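Local coordinates for protein Hen1 (Anabaena variabilis, PDB 3JWH) that probably transfers a methyl group from S-adenosylmethionine to the 2'-hydroxyl of the 3'-terminal nucleotide of RNA, and is captured here with the product S-adenosyl-L-homocysteine, at residues 41-46 and 105-110; 19-24 and 137-142. All blocks are in the same frame, centred on the assembly; numbering follows the deposited sequence.

Interaction 1 of 2, residues 41-46 and 105-110; sequences GNLLKI and AATVIE. With SAH (S-adenosyl-L-homocysteine), chain C.
Leu43 turns its CG away from its own backbone N (chi1 171°), which carries the CD2 methyl out from the helix toward Thr107 on the strand; there chi1 of 54° sets OG1 between the backbone N and the carbonyl carbon, facing that methyl. The two side chains meet tip to tip, Leu43 CD2 lying 3.6 Å from Thr107 OG1. The hydroxyl is hydrogen-bonded to Asp35 OD1 of strand 32-36; the methyl only packs against it. Two residues further along the strand, the same CD2 packs on Ile109 CG1, 4.2 Å away, so a single leucine branch bridges two alternate residues on one face of the strand. All three side chains are buried, and no hydrogen bond joins the two segments directly.

S-adenosyl-L-homocysteine sits at the C-terminal end of the strand, beside the first turn of the helix. The strand end holds its amino group by a hydrogen bond, N to Ile109 O at 2.9 Å, while the helix packs against its carboxylate, Asn42 CB lying 3.6 Å from OXT. Gly41, at the N-cap position, is the last glycine of the glycine-rich turn (Gly37, Gly39, Gly41) of the class I methyltransferase Rossmann fold. Glu110 O approaches the sulfur SD at 3.8 Å, a packing distance.

Strand 105-109 is flanked in the sheet by strands 32-36 and 135-141, bonded to both through its backbone. Helix 42-49 packs over strand 32-36 through Leu43 and Leu44 on Asp35, and helix 13-27 touches both segments, Met18 meeting Asn42 and Ile46, and Arg17 meeting Ile109.

Interaction 2 of 2, residues 19-24 and 137-142; sequences NGVVAA and IVTTPN
Val21 and Ile137 have the closest CA atoms of the pair, 7.2 Å apart, where helix 19-24 runs nearly antiparallel to strand 137-141, with 163° between their directions and 9.8 Å between their axes. This is helix-on-sheet packing of the Rossmann-like methyltransferase fold: helix 13-27 precedes the first strand in the chain and lies over the middle of the sheet. Both valine methyls are used. Val21 CG1 rests 4.3 Å from Ile137 CG2, and CG2 of the same valine meets Thr139 CG2 at 4.2 Å, so the valine spans two strand residues that share a face of the sheet.

Three residues along the helix, Ala24 presents its CB to the CG1-CD1 branch of Ile137. Ile137 chi1 of -65° puts CG1 opposite the carbonyl carbon, leaving CG2 for Val21 while the CG1 branch extends toward Ala24. The interface is wholly apolar across the segments. Thr139 gives its methyl to the helix and its OG1 to a hydrogen bond with Glu110 OE2. Val21 also packs on Thr107 and Ile109 of the adjoining strand, while Met204 of strand 202-209 borders Ile137 and Thr139. Beyond the strand, Asn142 OD1 accepts from Glu144 N and caps helix 143-148. The arm of Ile137 ends in its CD1 methyl, 4.1 Å from Ala24 CB.

Overall arrangement
Interactions 1 and 2 have centres about 9 Å apart and join in the sheet, where strands 105-109 and 135-141 are neighbours: Val108 N lies 2.7 Å from Ile137 O, a probable hydrogen bond. Helices 42-49 and 13-27 therefore pack against adjoining parts of one sheet. Toward the C-terminal strand ends, Ile109 CG2 packs 3.4 Å from Thr139 OG1, while Glu110 OE2 forms a salt bridge with Arg17 of helix 13-27. S-adenosyl-L-homocysteine touches interaction 1 directly; from interaction 2, the side chain of Thr139 is about 7 Å away, behind the pocket residues Ile109 and Glu110.

Interaction 1 of 2, residues 41-46 and 105-110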
loop_
_atom_site.group_PDB
_atom_site.type_symbol
_atom_site.label_atom_id
_atom_site.label_comp_id
_atom_site.label_asym_id
_atom_site.label_seq_id
_atom_site.Cartn_x
_atom_site.Cartn_y
_atom_site.Cartn_z
ATOM N N GLY A 41 7.277 6.381 6.555
ATOM C CA GLY A 41 6.020 7.049 6.839
ATOM C C GLY A 41 5.576 8.146 5.891
ATOM O O GLY A 41 4.835 9.043 6.288
ATOM N N ASN A 42 6.012 8.084 4.640
ATOM C CA ASN A 42 5.624 9.106 3.674
ATOM C C ASN A 42 4.112 9.159 3.554
ATOM O O ASN A 42 3.508 10.216 3.724
ATOM C CB ASN A 42 6.273 8.839 2.320
ATOM C CG ASN A 42 7.768 9.076 2.347
ATOM O OD1 ASN A 42 8.254 9.938 3.092
ATOM N ND2 ASN A 42 8.513 8.327 1.526
ATOM N N LEU A 43 3.491 8.011 3.294
ATOM C CA LEU A 43 2.044 7.976 3.201
ATOM C C LEU A 43 1.410 8.218 4.578
ATOM O O LEU A 43 0.361 8.862 4.678
ATOM C CB LEU A 43 1.577 6.638 2.630
ATOM C CG LEU A 43 0.064 6.430 2.707
ATOM C CD1 LEU A 43 -0.656 7.465 1.846
ATOM C CD2 LEU A 43 -0.278 5.027 2.253
ATOM N N LEU A 44 2.039 7.709 5.644
ATOM C CA LEU A 44 1.489 7.909 6.996
ATOM C C LEU A 44 1.412 9.411 7.342
ATOM O O LEU A 44 0.471 9.848 7.998
ATOM C CB LEU A 44 2.336 7.185 8.061
ATOM C CG LEU A 44 2.527 5.658 8.030
ATOM C CD1 LEU A 44 3.356 5.275 9.242
ATOM C CD2 LEU A 44 1.193 4.901 8.039
ATOM N N LYS A 45 2.395 10.194 6.905
ATOM C CA LYS A 45 2.397 11.637 7.176
ATOM C C LYS A 45 1.189 12.313 6.533
ATOM O O LYS A 45 0.504 13.121 7.162
ATOM C CB LYS A 45 3.688 12.273 6.653
ATOM C CG LYS A 45 3.800 13.763 6.932
ATOM C CD LYS A 45 5.222 14.269 6.747
ATOM C CE LYS A 45 5.410 15.619 7.431
ATOM N NZ LYS A 45 6.829 16.096 7.383
ATOM N N ILE A 46 0.923 11.961 5.278
ATOM C CA ILE A 46 -0.206 12.514 4.542
ATOM C C ILE A 46 -1.569 12.119 5.127
ATOM O O ILE A 46 -2.483 12.928 5.158
ATOM C CB ILE A 46 -0.118 12.099 3.036
ATOM C CG1 ILE A 46 1.016 12.880 2.364
ATOM C CG2 ILE A 46 -1.435 12.386 2.310
ATOM C CD1 ILE A 46 1.466 12.301 1.043
ATOM N N ALA A 105 -9.143 -0.525 5.015
ATOM C CA ALA A 105 -8.213 -0.758 3.917
ATOM C C ALA A 105 -6.784 -0.991 4.374
ATOM O O ALA A 105 -6.361 -0.532 5.437
ATOM C CB ALA A 105 -8.245 0.441 2.958
ATOM N N ALA A 106 -6.055 -1.725 3.550
ATOM C CA ALA A 106 -4.657 -2.003 3.773
ATOM C C ALA A 106 -3.944 -1.454 2.527
ATOM O O ALA A 106 -4.420 -1.637 1.406
ATOM C CB ALA A 106 -4.441 -3.492 3.871
ATOM N N THR A 107 -2.832 -0.758 2.708
ATOM C CA THR A 107 -2.094 -0.265 1.545
ATOM C C THR A 107 -0.747 -0.956 1.555
ATOM O O THR A 107 -0.132 -1.109 2.600
ATOM C CB THR A 107 -1.879 1.270 1.578
ATOM O OG1 THR A 107 -1.254 1.646 2.815
ATOM C CG2 THR A 107 -3.204 2.002 1.413
ATOM N N VAL A 108 -0.295 -1.386 0.390
ATOM C CA VAL A 108 0.984 -2.072 0.258
ATOM C C VAL A 108 1.662 -1.281 -0.877
ATOM O O VAL A 108 1.514 -1.612 -2.059
ATOM C CB VAL A 108 0.763 -3.551 -0.173
ATOM C CG1 VAL A 108 2.021 -4.337 0.019
ATOM C CG2 VAL A 108 -0.411 -4.163 0.598
ATOM N N ILE A 109 2.399 -0.243 -0.505
ATOM C CA ILE A 109 3.040 0.654 -1.459
ATOM C C ILE A 109 4.505 0.385 -1.721
ATOM O O ILE A 109 5.347 0.533 -0.831
ATOM C CB ILE A 109 2.904 2.102 -0.989
ATOM C CG1 ILE A 109 1.476 2.344 -0.513
ATOM C CG2 ILE A 109 3.230 3.072 -2.135
ATOM C CD1 ILE A 109 0.401 2.060 -1.563
ATOM N N GLU A 110 4.806 -0.009 -2.953
ATOM C CA GLU A 110 6.178 -0.301 -3.337
ATOM C C GLU A 110 6.780 -1.305 -2.354
ATOM O O GLU A 110 7.886 -1.113 -1.833
ATOM C CB GLU A 110 7.003 0.990 -3.352
ATOM C CG GLU A 110 6.343 2.139 -4.150
ATOM C CD GLU A 110 6.097 1.805 -5.633
ATOM O OE1 GLU A 110 7.079 1.603 -6.385
ATOM O OE2 GLU A 110 4.923 1.747 -6.047
HETATM N N SAH C . 5.976 2.199 1.426
HETATM C CA SAH C . 7.107 3.090 1.727
HETATM C CB SAH C . 8.383 2.517 1.106
HETATM C CG SAH C . 8.639 1.102 1.625
HETATM S SD SAH C . 10.110 0.290 0.896
HETATM C C SAH C . 6.846 4.473 1.128
HETATM O O SAH C . 7.316 4.687 -0.010
HETATM O OXT SAH C . 6.188 5.281 1.821
HETATM C "C5'" SAH C . 9.748 -1.411 1.461
HETATM C "C4'" SAH C . 9.345 -1.431 2.937
HETATM O "O4'" SAH C . 8.824 -2.733 3.255
HETATM C "C3'" SAH C . 10.572 -1.206 3.826
HETATM O "O3'" SAH C . 10.206 -0.442 4.978
HETATM C "C2'" SAH C . 10.924 -2.639 4.225
HETATM O "O2'" SAH C . 11.616 -2.621 5.477
HETATM C "C1'" SAH C . 9.510 -3.175 4.436
HETATM N N9 SAH C . 9.476 -4.653 4.486
HETATM C C8 SAH C . 10.087 -5.475 3.636
HETATM N N7 SAH C . 9.812 -6.735 3.961
HETATM C C5 SAH C . 9.021 -6.720 5.028
HETATM C C6 SAH C . 8.424 -7.699 5.805
HETATM N N6 SAH C . 8.614 -8.989 5.527
HETATM N N1 SAH C . 7.668 -7.334 6.843
HETATM C C2 SAH C . 7.483 -6.054 7.136
HETATM N N3 SAH C . 8.037 -5.095 6.420
HETATM C C4 SAH C . 8.807 -5.389 5.365
#

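Interaction 2 of 2, residues 19-24 and 137-142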
loop_
_atom_site.group_PDB
_atom_site.type_symbol
_atom_site.label_atom_id
_atom_site.label_comp_id
_atom_site.label_asym_id
_atom_site.label_seq_id
_atom_site.Cartn_x
_atom_site.Cartn_y
_atom_site.Cartn_z
ATOM N N ASN A 19 -0.863 10.724 -4.054
ATOM C CA ASN A 19 -2.159 11.294 -4.431
ATOM C C ASN A 19 -3.059 10.195 -4.980
ATOM O O ASN A 19 -4.261 10.159 -4.716
ATOM C CB ASN A 19 -1.981 12.368 -5.511
ATOM C CG ASN A 19 -1.486 13.691 -4.950
ATOM O OD1 ASN A 19 -2.209 14.381 -4.228
ATOM N ND2 ASN A 19 -0.249 14.050 -5.282
ATOM N N GLY A 20 -2.461 9.308 -5.761
ATOM C CA GLY A 20 -3.221 8.214 -6.333
ATOM C C GLY A 20 -3.770 7.277 -5.276
ATOM O O GLY A 20 -4.884 6.789 -5.406
ATOM N N VAL A 21 -2.987 7.022 -4.231
ATOM C CA VAL A 21 -3.411 6.128 -3.153
ATOM C C VAL A 21 -4.478 6.801 -2.291
ATOM O O VAL A 21 -5.516 6.208 -1.999
ATOM C CB VAL A 21 -2.214 5.718 -2.258
ATOM C CG1 VAL A 21 -2.694 4.868 -1.107
ATOM C CG2 VAL A 21 -1.192 4.956 -3.069
ATOM N N VAL A 22 -4.232 8.050 -1.899
ATOM C CA VAL A 22 -5.196 8.771 -1.081
ATOM C C VAL A 22 -6.529 8.873 -1.799
ATOM O O VAL A 22 -7.590 8.731 -1.188
ATOM C CB VAL A 22 -4.701 10.188 -0.753
ATOM C CG1 VAL A 22 -5.759 10.950 0.015
ATOM C CG2 VAL A 22 -3.425 10.106 0.051
ATOM N N ALA A 23 -6.458 9.129 -3.105
ATOM C CA ALA A 23 -7.655 9.249 -3.931
ATOM C C ALA A 23 -8.438 7.933 -3.940
ATOM O O ALA A 23 -9.662 7.924 -3.822
ATOM C CB ALA A 23 -7.261 9.642 -5.357
ATOM N N ALA A 24 -7.739 6.815 -4.080
ATOM C CA ALA A 24 -8.432 5.531 -4.086
ATOM C C ALA A 24 -9.077 5.235 -2.725
ATOM O O ALA A 24 -10.192 4.727 -2.662
ATOM C CB ALA A 24 -7.469 4.412 -4.478
ATOM N N ILE A 137 -4.951 -1.695 -1.458
ATOM C CA ILE A 137 -4.300 -0.963 -2.532
ATOM C C ILE A 137 -2.830 -1.355 -2.596
ATOM O O ILE A 137 -2.111 -1.255 -1.611
ATOM C CB ILE A 137 -4.465 0.571 -2.343
ATOM C CG1 ILE A 137 -5.940 0.926 -2.472
ATOM C CG2 ILE A 137 -3.639 1.338 -3.411
ATOM C CD1 ILE A 137 -6.449 1.909 -1.420
ATOM N N VAL A 138 -2.416 -1.840 -3.766
ATOM C CA VAL A 138 -1.045 -2.276 -4.030
ATOM C C VAL A 138 -0.426 -1.531 -5.231
ATOM O O VAL A 138 -1.023 -1.481 -6.306
ATOM C CB VAL A 138 -1.015 -3.781 -4.374
ATOM C CG1 VAL A 138 0.436 -4.234 -4.636
ATOM C CG2 VAL A 138 -1.669 -4.584 -3.260
ATOM N N THR A 139 0.758 -0.948 -5.063
ATOM C CA THR A 139 1.398 -0.276 -6.190
ATOM C C THR A 139 2.785 -0.847 -6.338
ATOM O O THR A 139 3.429 -1.205 -5.358
ATOM C CB THR A 139 1.555 1.250 -5.994
ATOM O OG1 THR A 139 2.577 1.500 -5.034
ATOM C CG2 THR A 139 0.289 1.869 -5.515
ATOM N N THR A 140 3.255 -0.937 -7.571
ATOM C CA THR A 140 4.591 -1.456 -7.812
ATOM C C THR A 140 5.154 -0.751 -9.048
ATOM O O THR A 140 4.400 -0.246 -9.881
ATOM C CB THR A 140 4.553 -2.975 -8.015
ATOM O OG1 THR A 140 5.880 -3.505 -7.884
ATOM C CG2 THR A 140 3.958 -3.329 -9.384
ATOM N N PRO A 141 6.483 -0.689 -9.173
ATOM C CA PRO A 141 7.050 -0.013 -10.347
ATOM C C PRO A 141 6.877 -0.806 -11.653
ATOM O O PRO A 141 7.020 -2.029 -11.670
ATOM C CB PRO A 141 8.530 0.160 -9.973
ATOM C CG PRO A 141 8.547 0.073 -8.452
ATOM C CD PRO A 141 7.532 -1.023 -8.195
ATOM N N ASN A 142 6.561 -0.093 -12.733
ATOM C CA ASN A 142 6.401 -0.675 -14.077
ATOM C C ASN A 142 7.802 -0.744 -14.692
ATOM O O ASN A 142 8.286 0.244 -15.235
ATOM C CB ASN A 142 5.514 0.247 -14.928
ATOM C CG ASN A 142 5.371 -0.219 -16.380
ATOM O OD1 ASN A 142 6.112 -1.068 -16.852
ATOM N ND2 ASN A 142 4.414 0.366 -17.088
#